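Local coordinates for protein ABC-type phosphate transport system, periplasmic component (Lactobacillus brevis, PDB 4ECF) that binds phosphate and probably hands it to a PstSACB-type ABC transporter for import across the cytoplasmic membrane, at residues I6-S11 against V53-S58; T12-L17 against L240-P245; G39-G44 against N57-A62; V78-I83 against W205-L210; I125-G130 against D154-V159. All coordinates share one frame; numbering follows the deposited sequence. Where two conformers were deposited one is given.

Contact 1: I6-S11 against V53-S58; sequences ITAVGS and VQIGNS. With PO4 (phosphate ion), chain B.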
# COMPACT_ATOMS: atom_id res chain seq x y z
N ILE A 6 1.29 -15.68 -17.34
CA ILE A 6 1.08 -15.78 -15.88
C ILE A 6 0.12 -14.66 -15.44
O ILE A 6 -0.06 -13.67 -16.14
CB ILE A 6 2.38 -15.70 -15.04
CG1 ILE A 6 3.01 -14.27 -15.16
CG2 ILE A 6 3.35 -16.86 -15.38
CD1 ILE A 6 4.23 -14.03 -14.24
N THR A 7 -0.46 -14.83 -14.24
CA THR A 7 -1.38 -13.88 -13.64
C THR A 7 -1.00 -13.59 -12.18
O THR A 7 -0.75 -14.52 -11.38
CB THR A 7 -2.80 -14.37 -13.75
OG1 THR A 7 -3.17 -14.56 -15.14
CG2 THR A 7 -3.81 -13.41 -13.12
N ALA A 8 -0.90 -12.30 -11.87
CA ALA A 8 -0.63 -11.77 -10.53
C ALA A 8 -1.83 -10.93 -10.11
O ALA A 8 -2.31 -10.10 -10.89
CB ALA A 8 0.61 -10.90 -10.56
N VAL A 9 -2.35 -11.17 -8.91
CA VAL A 9 -3.50 -10.41 -8.44
C VAL A 9 -3.30 -9.97 -6.97
O VAL A 9 -2.51 -10.57 -6.25
CB VAL A 9 -4.82 -11.18 -8.52
CG1 VAL A 9 -5.00 -11.86 -9.89
CG2 VAL A 9 -4.97 -12.16 -7.39
N GLY A 10 -4.02 -8.93 -6.57
CA GLY A 10 -4.09 -8.54 -5.14
C GLY A 10 -3.87 -7.07 -4.88
O GLY A 10 -4.62 -6.24 -5.37
N SER A 11 -2.93 -6.79 -3.98
CA SER A 11 -2.68 -5.44 -3.53
C SER A 11 -2.83 -4.35 -4.57
O SER A 11 -2.12 -4.36 -5.60
CB SER A 11 -1.30 -5.37 -2.94
OG SER A 11 -0.90 -4.00 -2.79
N VAL A 53 -3.92 -18.47 -8.89
CA VAL A 53 -3.10 -17.51 -9.64
C VAL A 53 -1.64 -17.91 -9.48
O VAL A 53 -1.34 -18.78 -8.68
CB VAL A 53 -3.26 -16.06 -9.08
CG1 VAL A 53 -4.71 -15.51 -9.24
CG2 VAL A 53 -2.84 -15.96 -7.62
N GLN A 54 -0.75 -17.26 -10.22
CA GLN A 54 0.67 -17.57 -10.10
C GLN A 54 1.37 -16.74 -9.00
O GLN A 54 2.37 -17.15 -8.45
CB GLN A 54 1.36 -17.36 -11.44
CG GLN A 54 1.08 -18.49 -12.45
CD GLN A 54 -0.38 -18.51 -12.89
OE1 GLN A 54 -0.90 -17.50 -13.36
NE2 GLN A 54 -1.06 -19.64 -12.68
N ILE A 55 0.94 -15.49 -8.84
CA ILE A 55 1.53 -14.53 -7.87
C ILE A 55 0.41 -13.84 -7.10
O ILE A 55 -0.53 -13.35 -7.70
CB ILE A 55 2.39 -13.46 -8.57
CG1 ILE A 55 3.55 -14.12 -9.29
CG2 ILE A 55 2.88 -12.42 -7.54
CD1 ILE A 55 4.45 -13.17 -10.06
N GLY A 56 0.54 -13.83 -5.77
CA GLY A 56 -0.31 -13.04 -4.89
C GLY A 56 0.43 -11.80 -4.47
O GLY A 56 1.50 -11.87 -3.85
N ASN A 57 -0.10 -10.65 -4.84
CA ASN A 57 0.50 -9.36 -4.52
C ASN A 57 -0.01 -8.91 -3.17
O ASN A 57 -1.24 -8.78 -3.00
CB ASN A 57 0.07 -8.35 -5.59
CG ASN A 57 0.58 -8.66 -7.00
OD1 ASN A 57 1.51 -9.47 -7.22
ND2 ASN A 57 -0.05 -8.04 -7.98
N SER A 58 0.89 -8.63 -2.23
CA SER A 58 0.49 -8.35 -0.86
C SER A 58 1.34 -7.24 -0.22
O SER A 58 2.57 -7.22 -0.38
CB SER A 58 0.64 -9.61 -0.03
OG SER A 58 0.34 -9.43 1.35
P PO4 B . -4.37 -2.89 -0.74
O1 PO4 B . -4.79 -1.81 0.25
O2 PO4 B . -4.27 -4.24 -0.13
O3 PO4 B . -5.24 -2.91 -1.97
O4 PO4 B . -2.92 -2.52 -1.31
O HOH W 1 -2.08 -6.15 -7.80
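A8, V9 and G10 of strand 4-10 pair in parallel with I55, G56 and N57 of strand 55-58, deep in the sheet that carries the phosphate site at its end. The axes of the two short strands approach to 4.6 Å at an angle of 29°, and the bonds alternate as a parallel pair requires: V9 N donates to I55 O, V9 O receives N57 N, and S11 N donates to N57 O. At the start, T7 O takes two amides, Q54 N and I55 N. The side chain of Q54, bent at chi2 (68°), returns to the partner strand, and its OE1 accepts T7 N at 2.8 Å in the carbonyl plane. Strand 4-10 also pairs with strand 32-39, giving the order 32-39, 4-10, 55-58 that opens the β2-β1-β3 sheet of class II periplasmic binding proteins. On one face A8 CB meets I55 CB at 3.7 Å; on the other, V9 CG1 touches V53 CG1 at 3.7 Å. N57 ND2 is bridged by a water to S11 O, whereas its buried OD1 has no polar partner and lies 3.7 Å from A8 CB. S11 OG lies 2.9 Å from phosphate O4, but its proton has a second acceptor in D59 OD1, and it also accepts L14 N.

Contact 2: T12-L17 against L240-P245; sequences TALQPL and LGYLSP. With PO4 (phosphate ion), chain B.
Y242 drives its hydroxyl against the chain that leads into helix 15-28, the strand-turn-helix segment whose T12 and A13 amides donate to the phosphate. The OH donates to A13 O at 2.6 Å, in the carbonyl plane and on a lone pair, with a C=O...O angle of 143°. A weak bond from L17 N meets the same oxygen at 3.4 Å, and P16 CD comes within 3.5 Å of it, the proline ring crossing the tyrosine at about a right angle. L17 does most of the apolar work. Its CB sits 3.5 Å from Y242 CE1. Its CG, anti to the backbone N (chi1 175°), carries the branch whose CD2 lies over the ring, a CH-pi contact 4.3 Å from the Y242 centroid and only 9° off the normal. L17 CD1 goes the other way, to L240 CD1.

The next shell positions the tyrosine. G241, at positive phi, closes helix 230-239 with a Schellman motif, after which the chain turns to present Y242. V237 of that helix and A79 of strand 73-87 touch both Y242 and L17. A13 is thus held through its carbonyl by the C-terminal part of the chain while its amide faces the ligand: A13 N donates to phosphate O4 at 2.9 Å, and T12 N and T12 OG1 both donate to O3, the hydroxyl at 2.7 Å.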
# COMPACT_ATOMS: atom_id res chain seq x y z
N THR A 12 -3.74 -3.41 -4.34
CA THR A 12 -3.84 -2.23 -5.20
C THR A 12 -2.72 -1.21 -4.96
O THR A 12 -2.36 -0.46 -5.87
CB THR A 12 -5.25 -1.56 -5.12
OG1 THR A 12 -5.42 -0.94 -3.85
CG2 THR A 12 -6.33 -2.61 -5.34
N ALA A 13 -2.11 -1.23 -3.78
CA ALA A 13 -0.93 -0.41 -3.54
C ALA A 13 0.27 -0.82 -4.42
O ALA A 13 1.05 0.02 -4.87
CB ALA A 13 -0.52 -0.45 -2.08
N LEU A 14 0.37 -2.13 -4.69
CA LEU A 14 1.50 -2.71 -5.39
C LEU A 14 1.20 -2.83 -6.91
O LEU A 14 2.10 -2.90 -7.75
CB LEU A 14 1.77 -4.08 -4.80
CG LEU A 14 3.01 -4.86 -5.24
CD1 LEU A 14 4.28 -4.01 -5.40
CD2 LEU A 14 3.20 -6.06 -4.30
N GLN A 15 -0.08 -2.75 -7.24
CA GLN A 15 -0.54 -2.95 -8.59
C GLN A 15 0.22 -2.08 -9.61
O GLN A 15 0.60 -2.57 -10.69
CB GLN A 15 -2.04 -2.72 -8.66
CG GLN A 15 -2.64 -3.14 -10.00
CD GLN A 15 -4.15 -3.03 -10.01
OE1 GLN A 15 -4.79 -2.87 -8.97
NE2 GLN A 15 -4.74 -3.16 -11.21
N PRO A 16 0.44 -0.80 -9.31
CA PRO A 16 1.10 0.03 -10.35
C PRO A 16 2.51 -0.47 -10.68
O PRO A 16 2.93 -0.42 -11.85
CB PRO A 16 1.13 1.44 -9.71
CG PRO A 16 0.03 1.42 -8.69
CD PRO A 16 -0.02 0.02 -8.17
N LEU A 17 3.25 -0.89 -9.67
CA LEU A 17 4.61 -1.41 -9.92
C LEU A 17 4.57 -2.75 -10.71
O LEU A 17 5.37 -2.98 -11.65
CB LEU A 17 5.37 -1.62 -8.61
CG LEU A 17 6.74 -2.27 -8.70
CD1 LEU A 17 7.65 -1.47 -9.65
CD2 LEU A 17 7.37 -2.40 -7.30
N LEU A 240 8.20 5.08 -9.62
CA LEU A 240 6.79 4.98 -9.34
C LEU A 240 6.42 5.31 -7.89
O LEU A 240 5.28 5.13 -7.49
CB LEU A 240 6.29 3.57 -9.75
CG LEU A 240 6.25 3.31 -11.25
CD1 LEU A 240 6.06 1.84 -11.56
CD2 LEU A 240 5.14 4.14 -11.89
N GLY A 241 7.38 5.75 -7.09
CA GLY A 241 7.09 6.22 -5.76
C GLY A 241 7.43 5.28 -4.63
O GLY A 241 7.30 5.67 -3.48
N TYR A 242 7.90 4.07 -4.94
CA TYR A 242 8.26 3.11 -3.94
C TYR A 242 9.72 3.29 -3.55
O TYR A 242 10.48 4.00 -4.23
CB TYR A 242 8.12 1.68 -4.52
CG TYR A 242 6.75 1.34 -5.04
CD1 TYR A 242 6.38 1.65 -6.35
CD2 TYR A 242 5.83 0.68 -4.24
CE1 TYR A 242 5.14 1.34 -6.84
CE2 TYR A 242 4.59 0.35 -4.74
CZ TYR A 242 4.24 0.65 -6.04
OH TYR A 242 3.02 0.34 -6.56
N LEU A 243 10.11 2.62 -2.48
CA LEU A 243 11.50 2.52 -2.06
C LEU A 243 12.01 1.13 -2.40
O LEU A 243 11.33 0.12 -2.19
CB LEU A 243 11.65 2.80 -0.56
CG LEU A 243 11.41 4.23 -0.11
CD1 LEU A 243 9.94 4.58 -0.04
CD2 LEU A 243 12.01 4.48 1.25
N SER A 244 13.22 1.06 -2.99
CA SER A 244 13.92 -0.20 -3.07
C SER A 244 14.31 -0.58 -1.64
O SER A 244 14.74 0.28 -0.89
CB SER A 244 15.18 -0.09 -3.94
OG SER A 244 15.90 -1.29 -3.82
N PRO A 245 14.21 -1.86 -1.26
CA PRO A 245 14.56 -2.20 0.13
C PRO A 245 15.97 -1.81 0.59
O PRO A 245 16.14 -1.48 1.75
CB PRO A 245 14.31 -3.73 0.17
CG PRO A 245 13.23 -3.92 -0.84
CD PRO A 245 13.70 -3.06 -1.97
P PO4 B . -4.37 -2.89 -0.74
O1 PO4 B . -4.79 -1.81 0.25
O2 PO4 B . -4.27 -4.24 -0.13
O3 PO4 B . -5.24 -2.91 -1.97
O4 PO4 B . -2.92 -2.52 -1.31

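Contact 3: G39-G44 against N57-A62; sequences GGTGTG and NSDLFA. With PO4 (phosphate ion), chain B.
T41 joins the first turn of helix 41-50 to the loop after strand 55-58, the helix being the connection of a beta-alpha-beta unit between parallel strands 32-39 and 55-58. G40 is its N-cap, and T41 N points from the helix start to phosphate O2 at 2.8 Å. Along the side chain, CB passes 3.2 Å from the same O2. At the branch, OG1 lies anti to the carbonyl carbon, beside the backbone N (chi1 -73°), a placement that turns it to the ligand alongside the amide. OG1 donates to phosphate O2 and accepts D59 N at 3.0 Å with an almost straight N-H...O angle of 173°, so two bonds fix its orientation. The methyl CG2 goes the other way, to S58 OG at 3.2 Å and L60 CG at 4.0 Å. That serine hydroxyl is itself spent on L60 O, to which it donates in the carbonyl plane, on a lone pair, holding the turn in which D59 sits. While D59 OD1 is paired with S11 OG, the other oxygen, D59 OD2, lies 2.5 Å from phosphate O4, a separation at which one of the two acid groups probably supplies a proton.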
# COMPACT_ATOMS: atom_id res chain seq x y z
N GLY A 39 -7.89 -6.17 -6.47
CA GLY A 39 -8.63 -6.97 -5.51
C GLY A 39 -8.29 -6.77 -4.04
O GLY A 39 -9.09 -7.10 -3.15
N GLY A 40 -7.09 -6.28 -3.80
CA GLY A 40 -6.59 -6.02 -2.47
C GLY A 40 -5.69 -7.14 -1.99
O GLY A 40 -5.77 -8.28 -2.48
N THR A 41 -4.95 -6.84 -0.94
CA THR A 41 -4.03 -7.78 -0.32
C THR A 41 -4.71 -9.07 0.07
O THR A 41 -4.22 -10.16 -0.19
CB THR A 41 -3.32 -7.14 0.90
OG1 THR A 41 -2.35 -6.20 0.40
CG2 THR A 41 -2.63 -8.20 1.76
N GLY A 42 -5.89 -8.96 0.70
CA GLY A 42 -6.60 -10.15 1.18
C GLY A 42 -6.97 -11.15 0.10
O GLY A 42 -6.81 -12.39 0.27
N THR A 43 -7.41 -10.61 -1.04
CA THR A 43 -7.70 -11.41 -2.22
C THR A 43 -6.39 -12.01 -2.81
O THR A 43 -6.35 -13.19 -3.19
CB THR A 43 -8.41 -10.54 -3.27
OG1 THR A 43 -9.72 -10.18 -2.79
CG2 THR A 43 -8.58 -11.27 -4.56
N GLY A 44 -5.31 -11.24 -2.83
CA GLY A 44 -4.04 -11.75 -3.28
C GLY A 44 -3.60 -12.97 -2.50
O GLY A 44 -3.24 -13.99 -3.07
N ASN A 57 -0.10 -10.65 -4.84
CA ASN A 57 0.50 -9.36 -4.52
C ASN A 57 -0.01 -8.91 -3.17
O ASN A 57 -1.24 -8.78 -3.00
CB ASN A 57 0.07 -8.35 -5.59
CG ASN A 57 0.58 -8.66 -7.00
OD1 ASN A 57 1.51 -9.47 -7.22
ND2 ASN A 57 -0.05 -8.04 -7.98
N SER A 58 0.89 -8.63 -2.23
CA SER A 58 0.49 -8.35 -0.86
C SER A 58 1.34 -7.24 -0.22
O SER A 58 2.57 -7.22 -0.38
CB SER A 58 0.64 -9.61 -0.03
OG SER A 58 0.34 -9.43 1.35
N ASP A 59 0.69 -6.38 0.55
CA ASP A 59 1.38 -5.41 1.42
C ASP A 59 1.71 -5.95 2.78
O ASP A 59 2.33 -5.24 3.60
CB ASP A 59 0.52 -4.13 1.65
CG ASP A 59 -0.13 -3.63 0.40
OD1 ASP A 59 0.52 -3.56 -0.65
OD2 ASP A 59 -1.32 -3.23 0.49
N LEU A 60 1.28 -7.17 3.07
CA LEU A 60 1.43 -7.78 4.39
C LEU A 60 2.20 -9.10 4.31
O LEU A 60 2.18 -9.81 3.27
CB LEU A 60 0.06 -8.05 5.03
CG LEU A 60 -0.88 -6.85 5.15
CD1 LEU A 60 -2.23 -7.28 5.74
CD2 LEU A 60 -0.23 -5.69 5.96
N PHE A 61 2.84 -9.49 5.40
CA PHE A 61 3.30 -10.89 5.52
C PHE A 61 2.10 -11.83 5.52
O PHE A 61 1.04 -11.48 6.11
CB PHE A 61 4.17 -11.06 6.77
CG PHE A 61 5.53 -10.43 6.63
CD1 PHE A 61 5.72 -9.07 6.87
CD2 PHE A 61 6.63 -11.18 6.28
CE1 PHE A 61 6.97 -8.49 6.76
CE2 PHE A 61 7.89 -10.60 6.16
CZ PHE A 61 8.05 -9.25 6.42
N ALA A 62 2.25 -13.02 4.92
CA ALA A 62 1.12 -13.92 4.74
C ALA A 62 0.46 -14.29 6.06
O ALA A 62 -0.80 -14.32 6.17
CB ALA A 62 1.53 -15.17 3.98
P PO4 B . -4.37 -2.89 -0.74
O1 PO4 B . -4.79 -1.81 0.25
O2 PO4 B . -4.27 -4.24 -0.13
O3 PO4 B . -5.24 -2.91 -1.97
O4 PO4 B . -2.92 -2.52 -1.31

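Contact 4: V78-I83 against W205-L210; sequences VAVVGI and WSYEHL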
# COMPACT_ATOMS: atom_id res chain seq x y z
N VAL A 78 9.95 -7.00 -2.66
CA VAL A 78 10.38 -6.29 -3.86
C VAL A 78 10.48 -4.79 -3.68
O VAL A 78 11.04 -4.10 -4.52
CB VAL A 78 9.45 -6.64 -5.04
CG1 VAL A 78 9.44 -8.15 -5.29
CG2 VAL A 78 8.02 -6.11 -4.87
N ALA A 79 9.94 -4.26 -2.59
CA ALA A 79 9.84 -2.81 -2.43
C ALA A 79 9.30 -2.52 -1.04
O ALA A 79 8.83 -3.43 -0.34
CB ALA A 79 8.89 -2.23 -3.48
N VAL A 80 9.43 -1.25 -0.64
CA VAL A 80 8.69 -0.69 0.50
C VAL A 80 7.75 0.36 -0.10
O VAL A 80 8.11 1.10 -1.05
CB VAL A 80 9.64 -0.08 1.55
CG1 VAL A 80 8.87 0.85 2.50
CG2 VAL A 80 10.41 -1.21 2.25
N VAL A 81 6.53 0.43 0.40
CA VAL A 81 5.54 1.46 0.01
C VAL A 81 5.16 2.29 1.24
O VAL A 81 4.87 1.75 2.31
CB VAL A 81 4.31 0.81 -0.66
CG1 VAL A 81 3.49 -0.01 0.36
CG2 VAL A 81 3.49 1.85 -1.40
N GLY A 82 5.18 3.61 1.07
CA GLY A 82 4.66 4.54 2.05
C GLY A 82 3.16 4.70 1.89
O GLY A 82 2.62 4.57 0.78
N ILE A 83 2.50 4.91 3.02
CA ILE A 83 1.05 5.18 3.07
C ILE A 83 0.84 6.53 3.75
O ILE A 83 1.44 6.83 4.81
CB ILE A 83 0.31 4.06 3.82
CG1 ILE A 83 0.44 2.75 3.04
CG2 ILE A 83 -1.18 4.44 4.10
CD1 ILE A 83 0.25 1.55 3.93
N TRP A 205 4.23 2.60 6.58
CA TRP A 205 4.85 2.02 5.40
C TRP A 205 4.80 0.54 5.60
O TRP A 205 4.67 0.04 6.75
CB TRP A 205 6.28 2.51 5.16
CG TRP A 205 7.24 2.28 6.28
CD1 TRP A 205 7.65 3.19 7.24
CD2 TRP A 205 8.03 1.09 6.50
NE1 TRP A 205 8.59 2.63 8.07
CE2 TRP A 205 8.86 1.35 7.68
CE3 TRP A 205 8.09 -0.17 5.89
CZ2 TRP A 205 9.74 0.41 8.17
CZ3 TRP A 205 9.00 -1.11 6.40
CH2 TRP A 205 9.80 -0.81 7.53
N SER A 206 4.91 -0.20 4.52
CA SER A 206 5.05 -1.66 4.63
C SER A 206 5.96 -2.21 3.53
O SER A 206 6.23 -1.53 2.56
CB SER A 206 3.71 -2.38 4.58
OG SER A 206 3.16 -2.39 3.27
N TYR A 207 6.35 -3.47 3.69
CA TYR A 207 7.06 -4.19 2.65
C TYR A 207 6.02 -4.67 1.63
O TYR A 207 4.88 -4.96 1.98
CB TYR A 207 7.85 -5.39 3.20
CG TYR A 207 8.93 -5.00 4.19
CD1 TYR A 207 10.15 -4.45 3.77
CD2 TYR A 207 8.73 -5.17 5.55
CE1 TYR A 207 11.14 -4.08 4.70
CE2 TYR A 207 9.71 -4.80 6.48
CZ TYR A 207 10.93 -4.28 6.02
OH TYR A 207 11.92 -3.91 6.95
N GLU A 208 6.43 -4.66 0.37
CA GLU A 208 5.65 -5.20 -0.76
C GLU A 208 6.13 -6.58 -1.12
O GLU A 208 7.36 -6.80 -1.30
CB GLU A 208 5.78 -4.29 -1.97
CG GLU A 208 5.22 -2.89 -1.77
CD GLU A 208 3.71 -2.83 -1.72
OE1 GLU A 208 3.09 -3.56 -0.89
OE2 GLU A 208 3.17 -2.03 -2.51
N HIS A 209 5.18 -7.52 -1.26
CA HIS A 209 5.47 -8.95 -1.41
C HIS A 209 4.87 -9.52 -2.67
O HIS A 209 3.69 -9.20 -3.00
CB HIS A 209 4.86 -9.73 -0.26
CG HIS A 209 5.27 -9.29 1.10
ND1 HIS A 209 6.11 -10.01 1.88
CD2 HIS A 209 4.81 -8.25 1.87
CE1 HIS A 209 6.21 -9.42 3.11
NE2 HIS A 209 5.42 -8.31 3.09
N LEU A 210 5.63 -10.36 -3.37
CA LEU A 210 5.10 -11.17 -4.49
C LEU A 210 5.14 -12.62 -4.02
O LEU A 210 6.19 -13.23 -4.03
CB LEU A 210 5.93 -10.99 -5.76
CG LEU A 210 6.01 -9.56 -6.33
CD1 LEU A 210 6.82 -9.54 -7.61
CD2 LEU A 210 4.63 -8.97 -6.57
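V78, V81, S206 and E208 supply the four backbone donors between 78-83 and 205-210. V81 and S206 form an antiparallel hydrogen-bonded pair: V81 N donates to S206 O at 2.9 Å, and S206 N to V81 O. Further along, E208 N bonds to A79 O at 2.8 Å, and V78 N to E208 O. The polar ends of the side chains find partners beyond the pair: W205 NE1 on N200, S206 OG on the carbonyl of D59, Y207 OH on the amide of R252. E208, bent at chi2 (-72°), lays its carboxylate over V81, with OE2 at 3.5 Å from V81 CG1, while OE1 lies close to D59 OD1; such a pair would probably share a proton. On the opposite face V80 parts its methyls, CG1 touching W205 CE3 at 3.6 Å and CG2 touching Y207 CD1 at 3.6 Å. W205 CZ3 meanwhile lies above the Y207 ring, offset toward its rim. Strand 205-213 runs antiparallel both to strand 73-87 and to strand 55-58, the position of the returning strand in the β2-β1-β3-βn-β4 sheet of class II periplasmic binding proteins.

Contact 5: I125-G130 against D154-V159; sequences INRAQG and DSSGMV. With PO4 (phosphate ion), chain B.
R127 folds back on the start of helix 156-165 through two consecutive bends, chi2 at -79° and chi3 at -51°, which bring its CD and NE beside the N-cap S155 and S156. CD thereby meets V159 CG2 at 3.4 Å, the two side chains crossing at about a right angle, and I125 CG2 touches the same valine methyl from further up strand 123-127. The guanidinium then lies with one face on the helix start: S155 CA stands 3.5 Å and S156 N 3.4 Å above its plane, both toward the rim. This is contact of a flat group with backbone, since no hydrogen bond is made directly between the two segments.

In the plane, NH2 has two partners at the edge. One is phosphate O3, at 2.8 Å with an N-H...O angle of 164°; the other is a water that accepts from NH2 at 3.0 Å and donates to D154 O. NH1 adds a weak bond to phosphate O1. The helix start under the guanidinium is capped by S155, whose OG accepts M158 N (a selenomethionine) at 3.1 Å. S156 OG pairs with T12 OG1, of the segment 12-17 that also binds the phosphate, so the two parts of the site are tied directly. Together with S131, G132 and T133, R127 completes the phosphate pocket in the cleft between the two lobes, the ligand-binding arrangement of periplasmic binding proteins.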
# COMPACT_ATOMS: atom_id res chain seq x y z
N ILE A 125 -13.60 8.06 4.78
CA ILE A 125 -13.63 7.08 3.70
C ILE A 125 -12.64 5.97 4.05
O ILE A 125 -11.47 6.24 4.31
CB ILE A 125 -13.27 7.73 2.34
CG1 ILE A 125 -14.16 8.95 2.06
CG2 ILE A 125 -13.34 6.70 1.22
CD1 ILE A 125 -15.59 8.63 1.76
N ASN A 126 -13.10 4.73 4.10
CA ASN A 126 -12.24 3.61 4.46
C ASN A 126 -12.10 2.65 3.29
O ASN A 126 -12.92 2.65 2.35
CB ASN A 126 -12.82 2.84 5.66
CG ASN A 126 -12.43 3.46 6.97
OD1 ASN A 126 -13.29 3.81 7.77
ND2 ASN A 126 -11.15 3.57 7.22
N ARG A 127 -11.05 1.83 3.34
CA ARG A 127 -11.05 0.66 2.52
C ARG A 127 -11.75 -0.47 3.26
O ARG A 127 -11.89 -0.44 4.49
CB ARG A 127 -9.60 0.26 2.19
CG ARG A 127 -8.85 1.25 1.32
CD ARG A 127 -9.19 1.16 -0.18
NE ARG A 127 -9.05 -0.23 -0.61
CZ ARG A 127 -7.88 -0.80 -0.86
NH1 ARG A 127 -6.76 -0.10 -0.79
NH2 ARG A 127 -7.83 -2.08 -1.15
N ALA A 128 -12.11 -1.50 2.50
CA ALA A 128 -12.66 -2.71 3.07
C ALA A 128 -11.64 -3.53 3.84
O ALA A 128 -10.44 -3.49 3.56
CB ALA A 128 -13.30 -3.56 1.98
N GLN A 129 -12.13 -4.29 4.82
CA GLN A 129 -11.32 -5.24 5.57
C GLN A 129 -10.63 -6.19 4.61
O GLN A 129 -11.22 -6.61 3.61
CB GLN A 129 -12.19 -6.07 6.54
CG GLN A 129 -12.64 -5.30 7.76
CD GLN A 129 -11.49 -4.93 8.68
OE1 GLN A 129 -10.43 -5.58 8.66
NE2 GLN A 129 -11.68 -3.89 9.48
N GLY A 130 -9.37 -6.51 4.91
CA GLY A 130 -8.51 -7.26 3.98
C GLY A 130 -7.53 -6.40 3.21
O GLY A 130 -6.53 -6.92 2.69
N ASP A 154 -13.34 -0.02 -2.79
CA ASP A 154 -12.73 -1.33 -3.00
C ASP A 154 -11.29 -1.24 -3.45
O ASP A 154 -10.65 -2.27 -3.56
CB ASP A 154 -13.52 -2.17 -4.02
CG ASP A 154 -14.85 -2.71 -3.48
OD1 ASP A 154 -15.08 -2.69 -2.24
OD2 ASP A 154 -15.66 -3.16 -4.32
N SER A 155 -10.76 -0.03 -3.71
CA SER A 155 -9.37 0.07 -4.17
C SER A 155 -8.75 1.40 -3.79
O SER A 155 -9.46 2.37 -3.53
CB SER A 155 -9.30 -0.04 -5.72
OG SER A 155 -9.94 1.05 -6.34
N SER A 156 -7.42 1.46 -3.92
CA SER A 156 -6.67 2.70 -3.77
C SER A 156 -7.18 3.79 -4.73
O SER A 156 -7.37 4.93 -4.35
CB SER A 156 -5.18 2.44 -4.07
OG SER A 156 -4.60 1.52 -3.18
N GLY A 157 -7.39 3.44 -6.00
CA GLY A 157 -7.84 4.40 -6.99
C GLY A 157 -9.21 4.99 -6.71
O GLY A 157 -9.40 6.18 -6.89
N MSE A 158 -10.13 4.16 -6.22
CA MSE A 158 -11.48 4.64 -5.87
C MSE A 158 -11.47 5.52 -4.60
O MSE A 158 -12.20 6.49 -4.54
CB MSE A 158 -12.45 3.48 -5.77
CG MSE A 158 -12.68 2.81 -7.12
SE MSE A 158 -13.86 1.27 -7.00
CE MSE A 158 -12.75 -0.09 -6.23
N VAL A 159 -10.64 5.19 -3.61
CA VAL A 159 -10.46 6.04 -2.43
C VAL A 159 -9.97 7.42 -2.91
O VAL A 159 -10.53 8.46 -2.56
CB VAL A 159 -9.47 5.41 -1.41
CG1 VAL A 159 -8.84 6.51 -0.57
CG2 VAL A 159 -10.17 4.36 -0.52
P PO4 B . -4.37 -2.89 -0.74
O1 PO4 B . -4.79 -1.81 0.25
O2 PO4 B . -4.27 -4.24 -0.13
O3 PO4 B . -5.24 -2.91 -1.97
O4 PO4 B . -2.92 -2.52 -1.31
O HOH W 2 -9.74 -4.34 -1.25

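Contacts 1 and 4 lie in one sheet, joined where strand 55-58 runs antiparallel to strand 205-213, with centres about 15 Å apart. Contact 3 shares N57 and S58 with contact 1, centre to centre about 8 Å. Contact 2 packs its helix start and the C-terminal loop against contact 4, about 7 Å away by centres, and encloses contacts 3, 4 and 5 along the chain; contact 5 is nested within contact 4. Contact 5, on strand 123-127 and helix 156-165, is about 18 Å from contact 1 by centres. Contacts 1, 2, 3 and 5 all reach the phosphate, so sequence-distant segments converge on one ligand.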